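Local atomic coordinates of exosome complex exonuclease RRP46 homolog (Oryza sativa Japonica Group, PDB entry 3HKM), a protein that binds double-stranded DNA and single-stranded RNA, shows hydrolytic DNase and phosphorolytic RNase activities in vitro, and is a probable exosome component. Residues A[108-116]-A[153-161]; A[136-146]-A[163-173]. One frame throughout, in Å; residues are numbered along the deposited sequence.

Contact 1: residues A[108-116]-A[153-161]; sequences VVGNDGSLL and LDTNKAEEQ
With CG beside its backbone N (chi1 -78°) and the chain extended beyond, Glu160 reaches from the short helix 157-160 to the turn at Gly113 and Ser114. There Ser114 N donates to Glu160 OE2 at 2.8 Å, a straight bond on the syn side of the carboxylate, while OE1 lies 3.3 Å from Gly113 CA and accepts a hydrogen bond from a water that itself accepts from Leu115 N. Ser114 turns its OG beside its own backbone N (chi1 -69°), where it donates to Thr155 O at 2.9 Å, in the carbonyl plane and on a lone pair. Of the CA atoms, those of Gly113 and Asn156 come nearest, 3.9 Å apart; a CB on Gly113 would run into Asn156 C. Asp112 holds the start of the helix: Lys157 N gives OD2 a 3.3 Å bond from above the carboxylate plane and the Asp112 carbonyl a weak, bent one. A second water joins Asp112 OD2 to Ala158 N. Asn156 and Glu159 complete this helix start as a capping box, Glu159 N donating to Asn156 OD1 at 2.8 Å. With an alanine at Glu160, Ser114 N would probably lose its carboxylate acceptor and the turn at Gly113 would be freer to shift. Arg15 bonds the carbonyls of Asp112 and Gly113 and, through its backbone N, Asp154 OD2. The contact thus ties the turn between strand 100-110 and helix 115-130 to the segment leading from strand 151-153 into helix 157-160.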
# COMPACT_ATOMS: atom_id res chain seq x y z
N VAL A 108 5.57 9.13 5.63
CA VAL A 108 6.08 9.45 4.30
C VAL A 108 7.46 10.11 4.36
O VAL A 108 7.69 11.05 5.11
CB VAL A 108 5.11 10.35 3.52
CG1 VAL A 108 5.66 10.64 2.13
CG2 VAL A 108 3.77 9.66 3.41
N VAL A 109 8.38 9.57 3.56
CA VAL A 109 9.76 10.03 3.53
C VAL A 109 10.03 10.80 2.24
O VAL A 109 10.67 11.85 2.25
CB VAL A 109 10.75 8.83 3.66
CG1 VAL A 109 12.17 9.27 3.33
CG2 VAL A 109 10.67 8.22 5.05
N GLY A 110 9.52 10.28 1.14
CA GLY A 110 9.62 10.92 -0.15
C GLY A 110 8.39 10.62 -0.99
O GLY A 110 7.74 9.59 -0.80
N ASN A 111 8.07 11.51 -1.92
CA ASN A 111 6.92 11.29 -2.78
C ASN A 111 7.25 11.60 -4.24
O ASN A 111 7.20 12.76 -4.66
CB ASN A 111 5.72 12.11 -2.30
CG ASN A 111 4.47 11.86 -3.13
OD1 ASN A 111 4.48 11.03 -4.04
ND2 ASN A 111 3.40 12.57 -2.83
N ASP A 112 7.59 10.56 -4.98
CA ASP A 112 7.76 10.66 -6.43
C ASP A 112 6.68 9.85 -7.14
O ASP A 112 6.93 9.30 -8.21
CB ASP A 112 9.13 10.15 -6.87
CG ASP A 112 9.41 10.43 -8.33
OD1 ASP A 112 10.31 9.81 -8.92
OD2 ASP A 112 8.69 11.27 -8.90
N GLY A 113 5.50 9.75 -6.54
CA GLY A 113 4.38 9.08 -7.19
C GLY A 113 4.05 7.71 -6.64
O GLY A 113 4.88 7.10 -5.96
N SER A 114 2.85 7.22 -6.97
CA SER A 114 2.29 5.97 -6.45
C SER A 114 2.46 5.85 -4.93
O SER A 114 2.87 4.80 -4.42
CB SER A 114 2.89 4.76 -7.17
OG SER A 114 2.45 4.70 -8.51
N LEU A 115 2.13 6.92 -4.21
CA LEU A 115 2.34 6.98 -2.77
C LEU A 115 1.43 6.05 -1.97
O LEU A 115 1.86 5.43 -1.00
CB LEU A 115 2.20 8.42 -2.26
CG LEU A 115 2.59 8.62 -0.80
CD1 LEU A 115 4.03 8.18 -0.56
CD2 LEU A 115 2.39 10.07 -0.36
N LEU A 116 0.17 5.95 -2.36
CA LEU A 116 -0.76 5.10 -1.64
C LEU A 116 -0.46 3.61 -1.91
O LEU A 116 -0.44 2.80 -0.98
CB LEU A 116 -2.21 5.47 -1.98
CG LEU A 116 -3.34 5.04 -1.03
CD1 LEU A 116 -4.30 4.08 -1.70
CD2 LEU A 116 -2.81 4.49 0.29
N LEU A 153 2.34 1.13 -15.58
CA LEU A 153 2.39 0.60 -14.21
C LEU A 153 3.36 1.38 -13.32
O LEU A 153 4.47 1.71 -13.74
CB LEU A 153 2.74 -0.89 -14.21
CG LEU A 153 1.76 -1.80 -14.95
CD1 LEU A 153 2.17 -3.26 -14.83
CD2 LEU A 153 0.34 -1.59 -14.44
N ASP A 154 2.93 1.66 -12.10
CA ASP A 154 3.76 2.35 -11.11
C ASP A 154 4.20 3.73 -11.61
O ASP A 154 5.38 3.97 -11.86
CB ASP A 154 4.98 1.50 -10.78
CG ASP A 154 5.63 1.88 -9.45
OD1 ASP A 154 4.94 2.44 -8.57
OD2 ASP A 154 6.83 1.58 -9.29
N THR A 155 3.24 4.62 -11.76
CA THR A 155 3.50 5.97 -12.23
C THR A 155 4.28 6.77 -11.21
O THR A 155 4.15 6.55 -10.00
CB THR A 155 2.19 6.72 -12.49
OG1 THR A 155 1.35 6.60 -11.34
CG2 THR A 155 1.48 6.15 -13.69
N ASN A 156 5.07 7.72 -11.69
CA ASN A 156 5.77 8.65 -10.83
C ASN A 156 5.01 9.97 -10.69
O ASN A 156 3.85 10.07 -11.08
CB ASN A 156 7.21 8.87 -11.32
CG ASN A 156 7.27 9.30 -12.77
OD1 ASN A 156 6.26 9.63 -13.39
ND2 ASN A 156 8.48 9.29 -13.34
N LYS A 157 5.66 10.98 -10.12
CA LYS A 157 5.03 12.28 -9.91
C LYS A 157 4.81 12.99 -11.24
O LYS A 157 3.80 13.65 -11.45
CB LYS A 157 5.92 13.13 -8.99
CG LYS A 157 5.31 14.44 -8.50
CD LYS A 157 6.31 15.17 -7.62
CE LYS A 157 5.75 16.47 -7.08
NZ LYS A 157 6.79 17.28 -6.35
N ALA A 158 5.77 12.83 -12.15
CA ALA A 158 5.69 13.45 -13.47
C ALA A 158 4.56 12.89 -14.34
O ALA A 158 3.85 13.65 -15.00
CB ALA A 158 7.03 13.31 -14.19
N GLU A 159 4.41 11.57 -14.33
CA GLU A 159 3.38 10.89 -15.12
C GLU A 159 2.00 11.12 -14.51
O GLU A 159 0.98 10.99 -15.19
CB GLU A 159 3.67 9.39 -15.20
CG GLU A 159 4.88 9.03 -16.05
CD GLU A 159 5.42 7.64 -15.78
OE1 GLU A 159 4.98 7.00 -14.79
OE2 GLU A 159 6.30 7.17 -16.54
N GLU A 160 1.98 11.47 -13.23
CA GLU A 160 0.72 11.69 -12.53
C GLU A 160 0.15 13.08 -12.83
O GLU A 160 -1.06 13.31 -12.74
CB GLU A 160 0.88 11.41 -11.02
CG GLU A 160 0.89 9.89 -10.70
CD GLU A 160 1.24 9.51 -9.26
OE1 GLU A 160 1.56 10.39 -8.42
OE2 GLU A 160 1.19 8.30 -8.96
N GLN A 161 1.04 14.00 -13.23
CA GLN A 161 0.67 15.35 -13.67
C GLN A 161 0.34 15.38 -15.16
O GLN A 161 -0.16 16.38 -15.68
CB GLN A 161 1.81 16.34 -13.36
CG GLN A 161 1.84 17.63 -14.21
CD GLN A 161 1.32 18.88 -13.48
OE1 GLN A 161 0.39 18.81 -12.68
NE2 GLN A 161 1.92 20.03 -13.79
O HOH W 1 8.71 12.22 -11.60
O HOH W 2 1.30 9.45 -5.48

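Contact 2: residues A[136-146]-A[163-173]; sequences HLAVAIGCGVL and LKSFAHLVFPN
Leu163 leads off, its CD2 pressed against the backbone of Gly144 and Val145 while CG and CD1 meet Leu146 CD2, each at 3.7 Å. At Ser165 the carbonyl accepts from Val145 N, the donor standing 50° out of its plane, and CB packs tightly on Val145 CB at 3.4 Å; its hydroxyl bonds to Val202 O. Phe166 lies across from Gly144, where the absence of a side chain leaves room for Leu163 CD2. Ala167 O receives Cys143 N at 2.9 Å, the bond nearly straight. The His168 ring has Gly142 CA at its edge and meets His200 edge-to-face. Leu169 pairs with Ile141 by two backbone hydrogen bonds and sets CD1 3.8 Å from Cys143 SG. Val170 puts CB against Ala140 CB at 3.8 Å and CG2 beside Ala138 CB. Phe171, with CG beside its backbone N (chi1 -46°), swings CD2 to 3.2 Å from Val139 O at the ring edge and brings CE2 to Ile141 CD1, the two side chains crossing at about a right angle. Pro172 lays CB over one face of the His136 ring, a CH-pi contact 4.0 Å from the centroid. Asn173 and Leu137 exchange backbone hydrogen bonds at the end. Strands 138-145 and 165-172 form the central antiparallel pair of a four-stranded sheet with helices packed on both faces, as in the RNase PH fold.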
# COMPACT_ATOMS: atom_id res chain seq x y z
N HIS A 136 -4.10 -12.92 3.63
CA HIS A 136 -3.32 -13.00 2.40
C HIS A 136 -2.48 -11.74 2.31
O HIS A 136 -2.73 -10.76 3.02
CB HIS A 136 -4.24 -13.09 1.18
CG HIS A 136 -5.41 -12.16 1.26
ND1 HIS A 136 -5.28 -10.79 1.14
CD2 HIS A 136 -6.73 -12.40 1.48
CE1 HIS A 136 -6.47 -10.23 1.27
NE2 HIS A 136 -7.36 -11.18 1.48
N LEU A 137 -1.48 -11.76 1.43
CA LEU A 137 -0.69 -10.56 1.13
C LEU A 137 -1.53 -9.52 0.38
O LEU A 137 -2.42 -9.86 -0.39
CB LEU A 137 0.50 -10.94 0.25
CG LEU A 137 1.86 -11.26 0.88
CD1 LEU A 137 1.73 -12.22 2.05
CD2 LEU A 137 2.80 -11.79 -0.18
N ALA A 138 -1.22 -8.25 0.61
CA ALA A 138 -1.76 -7.17 -0.21
C ALA A 138 -0.63 -6.58 -1.07
O ALA A 138 0.38 -6.12 -0.55
CB ALA A 138 -2.40 -6.10 0.65
N VAL A 139 -0.81 -6.62 -2.38
CA VAL A 139 0.16 -6.05 -3.31
C VAL A 139 -0.53 -4.97 -4.15
O VAL A 139 -1.41 -5.26 -4.95
CB VAL A 139 0.82 -7.15 -4.19
CG1 VAL A 139 1.47 -6.55 -5.42
CG2 VAL A 139 1.85 -7.92 -3.39
N ALA A 140 -0.13 -3.72 -3.95
CA ALA A 140 -0.80 -2.59 -4.60
C ALA A 140 0.04 -2.01 -5.73
O ALA A 140 1.27 -2.01 -5.65
CB ALA A 140 -1.12 -1.51 -3.58
N ILE A 141 -0.62 -1.53 -6.78
CA ILE A 141 0.08 -0.94 -7.92
C ILE A 141 -0.69 0.26 -8.47
O ILE A 141 -1.88 0.17 -8.75
CB ILE A 141 0.27 -1.96 -9.06
CG1 ILE A 141 1.09 -3.17 -8.59
CG2 ILE A 141 0.94 -1.30 -10.25
CD1 ILE A 141 1.26 -4.25 -9.64
N GLY A 142 0.01 1.38 -8.62
CA GLY A 142 -0.56 2.57 -9.24
C GLY A 142 -0.50 2.45 -10.76
O GLY A 142 0.57 2.39 -11.34
N CYS A 143 -1.66 2.40 -11.39
CA CYS A 143 -1.74 2.26 -12.84
C CYS A 143 -2.17 3.57 -13.46
O CYS A 143 -3.12 4.19 -13.00
CB CYS A 143 -2.77 1.20 -13.22
SG CYS A 143 -2.67 -0.33 -12.29
N GLY A 144 -1.47 3.99 -14.51
CA GLY A 144 -1.83 5.19 -15.24
C GLY A 144 -2.38 4.79 -16.59
O GLY A 144 -1.97 3.79 -17.16
N VAL A 145 -3.34 5.56 -17.10
CA VAL A 145 -3.87 5.27 -18.43
C VAL A 145 -3.51 6.37 -19.42
O VAL A 145 -3.81 7.55 -19.19
CB VAL A 145 -5.39 5.03 -18.42
CG1 VAL A 145 -5.80 4.35 -19.72
CG2 VAL A 145 -5.79 4.18 -17.23
N LEU A 146 -2.87 5.98 -20.51
CA LEU A 146 -2.41 6.91 -21.53
C LEU A 146 -3.50 7.29 -22.53
O LEU A 146 -4.49 6.57 -22.68
CB LEU A 146 -1.20 6.34 -22.27
CG LEU A 146 0.05 6.15 -21.40
CD1 LEU A 146 1.20 5.59 -22.23
CD2 LEU A 146 0.43 7.47 -20.75
N LEU A 163 -1.09 12.28 -17.11
CA LEU A 163 -2.24 11.45 -17.47
C LEU A 163 -3.58 11.97 -16.97
O LEU A 163 -3.63 12.86 -16.12
CB LEU A 163 -2.02 10.01 -17.00
CG LEU A 163 -1.04 9.16 -17.82
CD1 LEU A 163 0.34 9.77 -17.83
CD2 LEU A 163 -1.00 7.74 -17.27
N LYS A 164 -4.67 11.41 -17.51
CA LYS A 164 -6.03 11.80 -17.17
C LYS A 164 -6.81 10.69 -16.47
O LYS A 164 -7.88 10.92 -15.92
CB LYS A 164 -6.81 12.25 -18.41
CG LYS A 164 -6.81 13.76 -18.66
CD LYS A 164 -8.13 14.18 -19.30
CE LYS A 164 -8.43 13.40 -20.59
NZ LYS A 164 -9.91 13.25 -20.86
N SER A 165 -6.27 9.48 -16.52
CA SER A 165 -6.91 8.33 -15.92
C SER A 165 -5.90 7.59 -15.08
O SER A 165 -4.72 7.52 -15.42
CB SER A 165 -7.42 7.37 -17.01
OG SER A 165 -8.27 8.00 -17.95
N PHE A 166 -6.36 7.03 -13.96
CA PHE A 166 -5.56 6.04 -13.26
C PHE A 166 -6.28 5.32 -12.13
O PHE A 166 -7.34 5.74 -11.68
CB PHE A 166 -4.19 6.61 -12.83
CG PHE A 166 -4.26 7.78 -11.91
CD1 PHE A 166 -3.93 9.05 -12.37
CD2 PHE A 166 -4.62 7.62 -10.59
CE1 PHE A 166 -3.97 10.14 -11.52
CE2 PHE A 166 -4.67 8.70 -9.72
CZ PHE A 166 -4.34 9.97 -10.19
N ALA A 167 -5.69 4.22 -11.69
CA ALA A 167 -6.32 3.37 -10.71
C ALA A 167 -5.29 2.95 -9.66
O ALA A 167 -4.14 2.70 -9.98
CB ALA A 167 -6.90 2.14 -11.39
N HIS A 168 -5.72 2.90 -8.41
CA HIS A 168 -4.93 2.25 -7.39
C HIS A 168 -5.49 0.85 -7.21
O HIS A 168 -6.59 0.68 -6.70
CB HIS A 168 -5.01 3.01 -6.07
CG HIS A 168 -4.31 4.33 -6.09
ND1 HIS A 168 -4.63 5.36 -5.22
CD2 HIS A 168 -3.32 4.81 -6.88
CE1 HIS A 168 -3.86 6.40 -5.48
NE2 HIS A 168 -3.06 6.09 -6.48
N LEU A 169 -4.74 -0.16 -7.65
CA LEU A 169 -5.20 -1.54 -7.50
C LEU A 169 -4.42 -2.25 -6.41
O LEU A 169 -3.22 -2.03 -6.23
CB LEU A 169 -5.10 -2.32 -8.82
CG LEU A 169 -5.80 -1.71 -10.05
CD1 LEU A 169 -5.54 -2.57 -11.28
CD2 LEU A 169 -7.29 -1.50 -9.82
N VAL A 170 -5.12 -3.09 -5.66
CA VAL A 170 -4.47 -3.91 -4.66
C VAL A 170 -5.00 -5.34 -4.76
O VAL A 170 -6.20 -5.60 -4.64
CB VAL A 170 -4.50 -3.27 -3.23
CG1 VAL A 170 -5.47 -2.10 -3.18
CG2 VAL A 170 -4.75 -4.31 -2.14
N PHE A 171 -4.07 -6.24 -5.05
CA PHE A 171 -4.40 -7.61 -5.34
C PHE A 171 -4.08 -8.47 -4.13
O PHE A 171 -3.10 -8.22 -3.43
CB PHE A 171 -3.59 -8.09 -6.55
CG PHE A 171 -3.59 -7.11 -7.70
CD1 PHE A 171 -4.45 -7.29 -8.77
CD2 PHE A 171 -2.73 -6.03 -7.71
CE1 PHE A 171 -4.44 -6.40 -9.83
CE2 PHE A 171 -2.73 -5.14 -8.76
CZ PHE A 171 -3.59 -5.33 -9.83
N PRO A 172 -4.91 -9.49 -3.89
CA PRO A 172 -4.72 -10.51 -2.85
C PRO A 172 -3.74 -11.54 -3.38
O PRO A 172 -3.82 -11.86 -4.56
CB PRO A 172 -6.10 -11.15 -2.72
CG PRO A 172 -7.02 -10.38 -3.66
CD PRO A 172 -6.14 -9.74 -4.67
N ASN A 173 -2.85 -12.04 -2.54
CA ASN A 173 -1.87 -13.03 -2.98
C ASN A 173 -1.60 -14.07 -1.90
O ASN A 173 -1.26 -13.72 -0.77
CB ASN A 173 -0.57 -12.35 -3.40
CG ASN A 173 0.32 -13.26 -4.22
OD1 ASN A 173 0.37 -13.16 -5.45
ND2 ASN A 173 1.03 -14.15 -3.55
O HOH W 3 -4.77 9.61 -20.28

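The centres of contacts 1 and 2 lie about 12 Å apart, and their segments alternate along the chain: helix 115-130 leads on to strand 138-145, and helix 157-160 to strand 165-172. They touch directly where Asp154 N meets Gly142 O at 2.6 Å, a probable hydrogen bond just past the end of strand 151-153, which pairs with strand 138-145. Beside it Ser114 OG packs 3.8 Å from Gly142 CA and Thr155 CG2 3.7 Å from Gly144 N, so contact 1 packs on two glycines of strand 138-145. Farther along, Leu116 CD1 approaches His168 ND1 at 3.8 Å, setting the start of helix 115-130 against the sheet.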